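Local coordinates for alpha-rhamnosidase (Dictyoglomus thermophilum, PDB 6I60), which probably hydrolyses terminal non-reducing alpha-L-rhamnose residues from alpha-L-rhamnosides, at residues 505-510 / 562-567; 528-533 / 546-551; 535-540 / 553-558; 539-544 / 593-598. All coordinates share one frame; numbering follows the deposited sequence.

In the fold
All four contacts lie in the 6-hairpin glycosidase domain and gather around the long loop between helices 524-535 and 559-562. Contacts 1 and 2 are the deeper pair, each centred about 12 Å from the centre of the chain. They adjoin through backbone hydrogen bonds of Gly-505 with Ile-548 and Met-507 with Asp-546. Contact 1 packs two helices through apolar groups, while contact 2 sets the loop against helix 524-535, with salt bridges behind it. Contacts 3 and 4 lie farther out and share Lys-539. Contact 3 joins two arms of the loop by a tyrosine and meets a bound glycol ether; contact 4 seats its turn on helix 586-599.

Contact 1 (505-510 / 562-567); sequences GWMGDA and STAYIT
The buried contact of Met-507 with Ala-564 is apolar helix-to-helix packing inside the 6-hairpin glycosidase domain, where helix 507-512 comes up against helix 564-576. The alpha carbons of these two residues are 5.9 Å apart, a close approach consistent with the small alanine side chain. The thioether is bent at both chi2 (-89°) and chi3 (-86°), which curls its end round the alanine methyl: SD of Met-507 lies 3.8 Å from CB of Ala-564, and CE of Met-507 is equally near that same CB. The methyl is met from the backbone as well, with O of Met-507 3.5 Å from CB of Ala-564. Beyond the methyl, CE of Met-507 extends to 4.0 Å from O of Ser-562. Tyr-530 of helix 524-535 also packs on the methionine. Polar groups of 562-567 are engaged within their own segment or beyond the contact: OG1 of Thr-567 donates to O of Thr-563 over 3.0 Å, from above the carbonyl plane, and the hydroxyl of Tyr-565 pairs with ND1 of His-585. Cohesion between the two segments therefore rests on van der Waals contact and the fit of a flexible thioether around a methyl group.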
# COMPACT_ATOMS: atom_id res chain seq x y z
N GLY A 505 -2.68 11.47 -2.94
CA GLY A 505 -3.28 10.39 -2.18
C GLY A 505 -4.79 10.49 -2.12
O GLY A 505 -5.36 10.71 -1.05
N TRP A 506 -5.45 10.32 -3.27
CA TRP A 506 -6.90 10.40 -3.32
C TRP A 506 -7.53 9.30 -2.48
O TRP A 506 -7.19 8.12 -2.63
CB TRP A 506 -7.38 10.32 -4.77
CG TRP A 506 -7.16 11.58 -5.55
CD1 TRP A 506 -6.05 11.91 -6.28
CD2 TRP A 506 -8.06 12.68 -5.67
NE1 TRP A 506 -6.21 13.15 -6.85
CE2 TRP A 506 -7.44 13.65 -6.49
CE3 TRP A 506 -9.34 12.95 -5.16
CZ2 TRP A 506 -8.05 14.86 -6.81
CZ3 TRP A 506 -9.94 14.15 -5.49
CH2 TRP A 506 -9.30 15.09 -6.30
N MET A 507 -8.46 9.69 -1.60
CA MET A 507 -9.01 8.75 -0.63
C MET A 507 -9.92 7.71 -1.29
O MET A 507 -9.98 6.57 -0.82
CB MET A 507 -9.78 9.52 0.44
CG MET A 507 -8.89 10.26 1.42
SD MET A 507 -8.44 9.22 2.82
CE MET A 507 -9.86 9.49 3.89
N GLY A 508 -10.63 8.09 -2.35
CA GLY A 508 -11.55 7.15 -2.98
C GLY A 508 -10.83 5.99 -3.65
O GLY A 508 -11.21 4.83 -3.49
N ASP A 509 -9.78 6.30 -4.42
CA ASP A 509 -9.04 5.25 -5.11
C ASP A 509 -8.36 4.31 -4.12
O ASP A 509 -8.26 3.10 -4.38
CB ASP A 509 -8.00 5.86 -6.05
CG ASP A 509 -8.60 6.93 -6.95
OD1 ASP A 509 -9.54 7.63 -6.50
OD2 ASP A 509 -8.13 7.07 -8.10
N ALA A 510 -7.90 4.84 -2.98
CA ALA A 510 -7.25 4.00 -1.98
C ALA A 510 -8.24 3.10 -1.26
O ALA A 510 -7.88 1.99 -0.85
CB ALA A 510 -6.50 4.87 -0.98
N SER A 562 -14.17 9.96 1.60
CA SER A 562 -13.79 10.05 3.00
C SER A 562 -14.06 8.77 3.78
O SER A 562 -13.59 8.65 4.91
CB SER A 562 -14.52 11.22 3.66
OG SER A 562 -14.12 12.45 3.11
N THR A 563 -14.80 7.82 3.20
CA THR A 563 -15.04 6.54 3.87
C THR A 563 -13.77 5.72 4.03
O THR A 563 -13.81 4.69 4.71
CB THR A 563 -16.08 5.73 3.09
OG1 THR A 563 -16.49 4.61 3.87
CG2 THR A 563 -15.49 5.24 1.78
N ALA A 564 -12.66 6.14 3.42
CA ALA A 564 -11.42 5.38 3.51
C ALA A 564 -10.87 5.32 4.93
O ALA A 564 -10.07 4.43 5.23
CB ALA A 564 -10.37 5.99 2.58
N TYR A 565 -11.28 6.24 5.81
CA TYR A 565 -10.79 6.22 7.18
C TYR A 565 -11.29 4.99 7.93
O TYR A 565 -10.49 4.23 8.48
CB TYR A 565 -11.20 7.50 7.91
CG TYR A 565 -10.40 7.79 9.16
CD1 TYR A 565 -9.20 7.13 9.40
CD2 TYR A 565 -10.84 8.71 10.10
CE1 TYR A 565 -8.46 7.39 10.54
CE2 TYR A 565 -10.11 8.98 11.24
CZ TYR A 565 -8.92 8.31 11.45
OH TYR A 565 -8.18 8.57 12.59
N ILE A 566 -12.60 4.78 7.95
CA ILE A 566 -13.15 3.64 8.67
C ILE A 566 -13.01 2.35 7.87
O ILE A 566 -12.86 1.27 8.45
CB ILE A 566 -14.62 3.89 9.04
CG1 ILE A 566 -15.44 4.19 7.79
CG2 ILE A 566 -14.75 5.04 10.01
CD1 ILE A 566 -16.69 3.38 7.70
N THR A 567 -13.05 2.44 6.53
CA THR A 567 -12.99 1.23 5.71
C THR A 567 -11.62 0.57 5.80
O THR A 567 -11.52 -0.63 6.07
CB THR A 567 -13.34 1.56 4.26
OG1 THR A 567 -14.73 1.89 4.17
CG2 THR A 567 -13.04 0.38 3.35

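Contact 2 (528-533 / 546-551)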
# COMPACT_ATOMS: atom_id res chain seq x y z
N ARG A 528 -1.25 1.40 8.35
CA ARG A 528 -1.15 2.02 9.67
C ARG A 528 -0.53 3.41 9.56
O ARG A 528 -0.94 4.34 10.26
CB ARG A 528 -0.34 1.14 10.61
CG ARG A 528 -1.15 0.06 11.30
CD ARG A 528 -0.25 -0.90 12.06
NE ARG A 528 -0.40 -0.77 13.51
CZ ARG A 528 0.59 -0.45 14.34
NH1 ARG A 528 1.80 -0.22 13.87
NH2 ARG A 528 0.35 -0.36 15.64
N LYS A 529 0.47 3.56 8.69
CA LYS A 529 1.05 4.88 8.45
C LYS A 529 0.07 5.79 7.73
O LYS A 529 -0.03 6.99 8.04
CB LYS A 529 2.35 4.75 7.65
CG LYS A 529 3.00 6.07 7.29
CD LYS A 529 2.92 6.33 5.80
CE LYS A 529 3.71 7.57 5.41
NZ LYS A 529 2.99 8.38 4.38
N TYR A 530 -0.68 5.25 6.77
CA TYR A 530 -1.64 6.07 6.03
C TYR A 530 -2.84 6.43 6.90
O TYR A 530 -3.39 7.53 6.77
CB TYR A 530 -2.10 5.34 4.77
CG TYR A 530 -2.92 6.21 3.84
CD1 TYR A 530 -2.42 7.42 3.37
CD2 TYR A 530 -4.19 5.82 3.44
CE1 TYR A 530 -3.17 8.22 2.52
CE2 TYR A 530 -4.95 6.62 2.60
CZ TYR A 530 -4.44 7.82 2.14
OH TYR A 530 -5.18 8.61 1.30
N LEU A 531 -3.25 5.52 7.78
CA LEU A 531 -4.33 5.84 8.71
C LEU A 531 -3.94 6.99 9.63
O LEU A 531 -4.80 7.79 10.02
CB LEU A 531 -4.70 4.60 9.54
CG LEU A 531 -5.73 3.66 8.90
CD1 LEU A 531 -6.04 2.50 9.83
CD2 LEU A 531 -6.99 4.43 8.55
N ASN A 532 -2.66 7.09 9.98
CA ASN A 532 -2.19 8.25 10.73
C ASN A 532 -2.28 9.51 9.88
O ASN A 532 -2.60 10.59 10.40
CB ASN A 532 -0.76 8.02 11.21
CG ASN A 532 -0.69 7.10 12.42
OD1 ASN A 532 -1.66 6.96 13.16
ND2 ASN A 532 0.46 6.47 12.61
N ASP A 533 -1.98 9.40 8.58
CA ASP A 533 -2.05 10.57 7.70
C ASP A 533 -3.47 11.12 7.64
O ASP A 533 -3.66 12.34 7.62
CB ASP A 533 -1.56 10.20 6.30
CG ASP A 533 -0.07 9.92 6.26
OD1 ASP A 533 0.62 10.18 7.28
OD2 ASP A 533 0.42 9.45 5.21
N ASP A 546 -10.21 15.11 0.36
CA ASP A 546 -10.32 14.10 -0.69
C ASP A 546 -8.96 13.51 -1.04
O ASP A 546 -8.88 12.37 -1.52
CB ASP A 546 -10.99 14.68 -1.93
CG ASP A 546 -12.50 14.64 -1.85
OD1 ASP A 546 -13.03 13.77 -1.12
OD2 ASP A 546 -13.16 15.48 -2.50
N VAL A 547 -7.87 14.25 -0.81
CA VAL A 547 -6.52 13.73 -0.96
C VAL A 547 -5.81 13.83 0.39
O VAL A 547 -5.95 14.82 1.11
CB VAL A 547 -5.73 14.47 -2.07
CG1 VAL A 547 -6.60 14.68 -3.29
CG2 VAL A 547 -5.18 15.79 -1.59
N ILE A 548 -5.09 12.77 0.74
CA ILE A 548 -4.35 12.70 2.00
C ILE A 548 -2.96 12.15 1.69
O ILE A 548 -2.85 11.07 1.09
CB ILE A 548 -5.06 11.82 3.04
CG1 ILE A 548 -6.52 12.26 3.22
CG2 ILE A 548 -4.32 11.86 4.36
CD1 ILE A 548 -6.69 13.54 3.99
N PRO A 549 -1.87 12.85 2.06
CA PRO A 549 -1.81 14.14 2.75
C PRO A 549 -2.39 15.30 1.93
O PRO A 549 -2.35 15.25 0.70
CB PRO A 549 -0.31 14.35 2.98
CG PRO A 549 0.29 12.99 2.88
CD PRO A 549 -0.53 12.29 1.85
N PRO A 550 -2.92 16.32 2.61
CA PRO A 550 -3.65 17.39 1.91
C PRO A 550 -2.73 18.43 1.29
O PRO A 550 -2.79 19.62 1.61
CB PRO A 550 -4.53 17.97 3.03
CG PRO A 550 -3.71 17.78 4.26
CD PRO A 550 -2.93 16.50 4.07
N TYR A 551 -1.85 17.98 0.38
CA TYR A 551 -1.10 18.93 -0.43
C TYR A 551 -2.05 19.78 -1.27
O TYR A 551 -1.82 20.97 -1.48
CB TYR A 551 -0.10 18.19 -1.32
CG TYR A 551 0.81 17.26 -0.55
CD1 TYR A 551 1.76 17.76 0.33
CD2 TYR A 551 0.72 15.88 -0.71
CE1 TYR A 551 2.60 16.91 1.04
CE2 TYR A 551 1.55 15.02 -0.01
CZ TYR A 551 2.49 15.54 0.86
OH TYR A 551 3.32 14.69 1.55
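Tyr-530 and Ile-548 form the close-packed part of this contact, their side chains crossing at about a right angle where helix 524-535 meets the extended loop segment 546-551. With CG anti to the backbone N (chi1 -171°), the phenol swings off the helix and presents its edge to the loop. O of Ile-548 lies in the ring plane there, 3.2 Å from CE1 of Tyr-530. The hydroxyl of Tyr-530 is 3.4 Å from that same oxygen, a weak hydrogen bond at most, and not a settled one, since O of Gly-505 is also within reach of the one proton. One turn along the helix, CG2 of Ile-548 rests on the backbone, 3.4 Å from O of Asp-533, and on CB of Asp-533 at 3.8 Å.

Toward Pro-549, which follows a cis peptide bond, the packing slackens: CG of Pro-549 comes no nearer to OD2 of Asp-533 than 4.2 Å, and the next residue, Pro-550, centre of an inverse gamma turn, is partly exposed. The carboxylate is held from its own helix, NZ of Lys-529 meeting the syn lone pair of Asp-533 OD2 at 2.9 Å, while OD1 forms a salt bridge with Arg-226. The buried negative charge is thus probably well compensated by two cations; the loop is then met mostly by van der Waals contact of Ile-548 with the phenol edge and the helix backbone, the tyrosine hydroxyl adding at most a weak bond.

Contact 3 (535-540 / 553-558); sequences RDAQKE and SIYPGD. With AE3 (2-(2-ethoxyethoxy)ethanol), chain H.
Tyr-555 lies with one ring face under the aliphatic chain of Lys-539. CD of Lys-539 is 3.7 Å from CD2 of Tyr-555 and makes a CH-pi contact, 28° off the ring normal, while CG of Lys-539 sits 3.7 Å from CE2 of Tyr-555. The far end of the phenol is tied to the other arm of the loop: OH of Tyr-555 donates to O of Ala-537 over 2.8 Å, meeting a lone pair in the carbonyl plane. CB of Ala-537 adds a contact of 3.5 Å to the same OH of Tyr-555. The hydroxyl thus ties down the far end of the ring, and the lysine methylenes lie over its face. A serine in place of Tyr-555 would probably leave the carbonyl of Ala-537 without this donor and CG and CD of the lysine without the ring face they lie on.

A bend about the CG-CD bond of Lys-539 (chi3 106°) carries the ammonium group to the glycol ether AE3; NZ of Lys-539 donates to AE3 O3 at 3.1 Å and weakly to AE3 O2 at 3.3 Å. From there any cation-pi attraction to the ring is long and at most weak. On the helix side, Arg-535 grips OD2 of Asp-536 side-on with NE and NH2, and OD1 of Asp-536 bridges to Arg-226 of strand 226-233. One arm, 535-540, comes off the end of helix 524-535; the other, 553-558, leads into helix 559-562. Gln-538 packs on Tyr-565 of helix 564-576, and Pro-556 on Phe-595 of helix 586-599.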
# COMPACT_ATOMS: atom_id res chain seq x y z
N ARG A 535 -5.62 10.77 10.06
CA ARG A 535 -5.81 11.35 11.39
C ARG A 535 -5.16 12.73 11.48
O ARG A 535 -5.69 13.63 12.14
CB ARG A 535 -5.26 10.41 12.46
CG ARG A 535 -5.52 10.86 13.88
CD ARG A 535 -4.39 10.42 14.80
NE ARG A 535 -3.08 10.87 14.32
CZ ARG A 535 -1.96 10.17 14.42
NH1 ARG A 535 -1.98 8.97 14.98
NH2 ARG A 535 -0.82 10.66 13.96
N ASP A 536 -4.01 12.91 10.82
CA ASP A 536 -3.30 14.18 10.84
C ASP A 536 -3.95 15.23 9.95
O ASP A 536 -3.54 16.40 9.99
CB ASP A 536 -1.85 13.98 10.40
CG ASP A 536 -0.95 13.53 11.55
OD1 ASP A 536 0.28 13.51 11.37
OD2 ASP A 536 -1.49 13.18 12.62
N ALA A 537 -4.95 14.86 9.14
CA ALA A 537 -5.64 15.80 8.29
C ALA A 537 -7.11 15.95 8.64
O ALA A 537 -7.83 16.69 7.95
CB ALA A 537 -5.51 15.39 6.81
N GLN A 538 -7.58 15.29 9.69
CA GLN A 538 -8.97 15.42 10.11
C GLN A 538 -9.19 16.78 10.75
O GLN A 538 -8.49 17.15 11.70
CB GLN A 538 -9.33 14.30 11.09
CG GLN A 538 -10.82 14.16 11.34
CD GLN A 538 -11.16 12.91 12.12
OE1 GLN A 538 -10.34 12.38 12.86
NE2 GLN A 538 -12.39 12.42 11.95
N LYS A 539 -10.15 17.53 10.23
CA LYS A 539 -10.47 18.84 10.77
C LYS A 539 -11.19 18.71 12.11
O LYS A 539 -11.57 17.61 12.54
CB LYS A 539 -11.32 19.64 9.78
CG LYS A 539 -10.52 20.28 8.65
CD LYS A 539 -11.35 21.30 7.89
CE LYS A 539 -10.93 22.72 8.22
NZ LYS A 539 -11.90 23.73 7.71
N GLU A 540 -11.37 19.85 12.78
CA GLU A 540 -11.99 19.85 14.10
C GLU A 540 -13.45 19.39 14.04
O GLU A 540 -13.93 18.73 14.96
CB GLU A 540 -11.90 21.23 14.73
CG GLU A 540 -10.73 21.39 15.70
CD GLU A 540 -9.47 21.87 15.01
OE1 GLU A 540 -8.51 22.24 15.72
OE2 GLU A 540 -9.43 21.88 13.76
N SER A 553 -5.77 21.05 -0.82
CA SER A 553 -6.80 21.14 0.21
C SER A 553 -8.18 21.05 -0.45
O SER A 553 -8.63 21.99 -1.10
CB SER A 553 -6.66 22.45 0.99
OG SER A 553 -5.82 22.27 2.12
N ILE A 554 -8.84 19.91 -0.28
CA ILE A 554 -10.20 19.70 -0.78
C ILE A 554 -11.04 19.28 0.42
O ILE A 554 -11.15 18.10 0.75
CB ILE A 554 -10.26 18.67 -1.91
CG1 ILE A 554 -9.62 19.24 -3.18
CG2 ILE A 554 -11.70 18.30 -2.22
CD1 ILE A 554 -8.26 18.68 -3.48
N TYR A 555 -11.64 20.27 1.09
CA TYR A 555 -12.51 20.06 2.23
C TYR A 555 -13.88 20.66 1.96
O TYR A 555 -13.97 21.77 1.41
CB TYR A 555 -11.93 20.69 3.50
CG TYR A 555 -10.70 20.01 4.07
CD1 TYR A 555 -9.43 20.42 3.70
CD2 TYR A 555 -10.82 18.99 5.00
CE1 TYR A 555 -8.30 19.81 4.24
CE2 TYR A 555 -9.71 18.37 5.54
CZ TYR A 555 -8.45 18.79 5.15
OH TYR A 555 -7.33 18.18 5.69
N PRO A 556 -14.97 19.97 2.32
CA PRO A 556 -14.96 18.62 2.88
C PRO A 556 -14.85 17.55 1.80
O PRO A 556 -14.80 17.88 0.61
CB PRO A 556 -16.30 18.53 3.60
CG PRO A 556 -17.19 19.42 2.82
CD PRO A 556 -16.33 20.53 2.27
N GLY A 557 -14.83 16.29 2.21
CA GLY A 557 -14.63 15.19 1.29
C GLY A 557 -15.93 14.54 0.84
O GLY A 557 -16.95 14.61 1.53
N ASP A 558 -15.88 13.92 -0.33
CA ASP A 558 -17.00 13.13 -0.80
C ASP A 558 -17.19 11.92 0.12
O ASP A 558 -16.21 11.31 0.55
CB ASP A 558 -16.76 12.66 -2.24
CG ASP A 558 -18.00 12.07 -2.89
OD1 ASP A 558 -18.39 10.94 -2.53
OD2 ASP A 558 -18.59 12.73 -3.77
C2 AE3 H . -8.12 23.45 5.75
O2 AE3 H . -9.47 23.82 5.54
C3 AE3 H . -9.61 25.03 4.83
C4 AE3 H . -11.04 25.51 4.98
O3 AE3 H . -11.92 24.46 4.65
C5 AE3 H . -13.27 24.86 4.60
C6 AE3 H . -14.10 23.74 4.00
O4 AE3 H . -15.40 24.23 3.69

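Contact 4 (539-544 / 593-598). With AE3 (2-(2-ethoxyethoxy)ethanol), chain H.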
# COMPACT_ATOMS: atom_id res chain seq x y z
N LYS A 539 -10.15 17.53 10.23
CA LYS A 539 -10.47 18.84 10.77
C LYS A 539 -11.19 18.71 12.11
O LYS A 539 -11.57 17.61 12.54
CB LYS A 539 -11.32 19.64 9.78
CG LYS A 539 -10.52 20.28 8.65
CD LYS A 539 -11.35 21.30 7.89
CE LYS A 539 -10.93 22.72 8.22
NZ LYS A 539 -11.90 23.73 7.71
N GLU A 540 -11.37 19.85 12.78
CA GLU A 540 -11.99 19.85 14.10
C GLU A 540 -13.45 19.39 14.04
O GLU A 540 -13.93 18.73 14.96
CB GLU A 540 -11.90 21.23 14.73
CG GLU A 540 -10.73 21.39 15.70
CD GLU A 540 -9.47 21.87 15.01
OE1 GLU A 540 -8.51 22.24 15.72
OE2 GLU A 540 -9.43 21.88 13.76
N ASN A 541 -14.16 19.73 12.96
CA ASN A 541 -15.54 19.30 12.78
C ASN A 541 -15.65 17.86 12.28
O ASN A 541 -16.76 17.42 11.96
CB ASN A 541 -16.26 20.24 11.81
CG ASN A 541 -15.60 20.28 10.44
OD1 ASN A 541 -14.56 19.66 10.22
ND2 ASN A 541 -16.21 21.02 9.52
N GLY A 542 -14.54 17.14 12.19
CA GLY A 542 -14.55 15.77 11.71
C GLY A 542 -14.39 15.62 10.22
O GLY A 542 -14.48 14.49 9.72
N SER A 543 -14.15 16.71 9.49
CA SER A 543 -14.04 16.65 8.04
C SER A 543 -12.73 15.99 7.61
O SER A 543 -11.75 15.95 8.36
CB SER A 543 -14.14 18.05 7.44
OG SER A 543 -15.47 18.35 7.05
N LEU A 544 -12.73 15.48 6.39
CA LEU A 544 -11.55 14.86 5.80
C LEU A 544 -11.37 15.38 4.38
O LEU A 544 -12.33 15.72 3.70
CB LEU A 544 -11.67 13.33 5.78
CG LEU A 544 -11.68 12.64 7.15
CD1 LEU A 544 -11.99 11.16 7.00
CD2 LEU A 544 -10.36 12.85 7.85
N VAL A 593 -18.27 10.56 11.40
CA VAL A 593 -19.68 10.21 11.32
C VAL A 593 -20.54 11.34 11.87
O VAL A 593 -21.63 11.61 11.36
CB VAL A 593 -19.93 8.88 12.06
CG1 VAL A 593 -21.42 8.64 12.27
CG2 VAL A 593 -19.31 7.73 11.28
N GLU A 594 -20.05 12.04 12.89
CA GLU A 594 -20.75 13.22 13.39
C GLU A 594 -20.85 14.29 12.31
O GLU A 594 -21.88 14.97 12.20
CB GLU A 594 -20.04 13.77 14.63
CG GLU A 594 -20.96 14.45 15.62
CD GLU A 594 -22.18 13.62 15.96
OE1 GLU A 594 -23.29 14.18 16.01
OE2 GLU A 594 -22.03 12.39 16.18
N PHE A 595 -19.80 14.46 11.51
CA PHE A 595 -19.85 15.44 10.43
C PHE A 595 -20.80 15.00 9.33
O PHE A 595 -21.50 15.83 8.74
CB PHE A 595 -18.45 15.67 9.86
CG PHE A 595 -18.45 16.50 8.61
CD1 PHE A 595 -18.28 15.92 7.37
CD2 PHE A 595 -18.64 17.87 8.68
CE1 PHE A 595 -18.28 16.68 6.22
CE2 PHE A 595 -18.65 18.64 7.53
CZ PHE A 595 -18.47 18.04 6.30
N LEU A 596 -20.84 13.70 9.03
CA LEU A 596 -21.79 13.20 8.04
C LEU A 596 -23.22 13.38 8.52
O LEU A 596 -24.12 13.64 7.70
CB LEU A 596 -21.51 11.73 7.73
CG LEU A 596 -21.54 11.34 6.25
CD1 LEU A 596 -20.91 12.42 5.39
CD2 LEU A 596 -20.82 10.01 6.04
N LYS A 597 -23.46 13.25 9.82
CA LYS A 597 -24.80 13.50 10.36
C LYS A 597 -25.19 14.96 10.19
O LYS A 597 -26.38 15.26 10.05
CB LYS A 597 -24.86 13.10 11.83
CG LYS A 597 -25.06 11.61 12.08
CD LYS A 597 -24.75 11.25 13.52
CE LYS A 597 -25.47 12.18 14.50
NZ LYS A 597 -24.99 12.01 15.90
N LYS A 598 -24.22 15.87 10.20
CA LYS A 598 -24.51 17.28 9.98
C LYS A 598 -24.99 17.52 8.55
O LYS A 598 -25.92 18.30 8.32
CB LYS A 598 -23.28 18.13 10.29
CG LYS A 598 -23.37 19.56 9.80
CD LYS A 598 -22.18 20.39 10.28
CE LYS A 598 -21.65 21.30 9.18
NZ LYS A 598 -20.82 22.41 9.73
C2 AE3 H . -8.12 23.45 5.75
O2 AE3 H . -9.47 23.82 5.54
C3 AE3 H . -9.61 25.03 4.83
C4 AE3 H . -11.04 25.51 4.98
O3 AE3 H . -11.92 24.46 4.65
C5 AE3 H . -13.27 24.86 4.60
C6 AE3 H . -14.10 23.74 4.00
O4 AE3 H . -15.40 24.23 3.69
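Phe-595 projects from helix 586-599 toward the loop segment 539-544. Its CB begins the contact against the backbone, 3.2 Å from O of Asn-541 and 4.1 Å from C of Gly-542. A chi1 of 171° turns CG away from the backbone N and takes the ring out beneath Ser-543. CG of Phe-595 is near both O of Asn-541 and OG of Ser-543, and CD1, CD2 and CE1 also lie beneath that OG; farther along, CE2 of Phe-595 has ND2 of Asn-541 at 3.9 Å, the amide and ring planes turned 49° to each other. At the tip, CZ of Phe-595 lies 3.1 Å from OG of Ser-543, the hydroxyl standing over one ring face and displaced toward its rim.

The partner is a type I beta turn from Lys-539 to Gly-542, closed by N of Gly-542 donating to O of Lys-539 at 3.0 Å. An Asx turn overlaps it: N of Ser-543 donates to OD1 of Asn-541 at 3.1 Å, from well above the amide carbonyl plane, which helps hold the amide of Asn-541 in its rotation beside the Phe-595 ring. Gly-542 takes a positive phi (88°), where a CB would press on the carbonyl O of Asn-541, which by itself calls for glycine; it would also point toward the helix, close to CB of Phe-595. An alanine in place of Phe-595 is likely to open a gap under Ser-543 and take from Pro-556 the ring on which it packs.

Elsewhere on the helix, NZ of Lys-597 pairs with OE1 of Glu-594 at 2.8 Å and hydrogen-bonds to Tyr-656, a residue of the pocket of a second AE3 molecule.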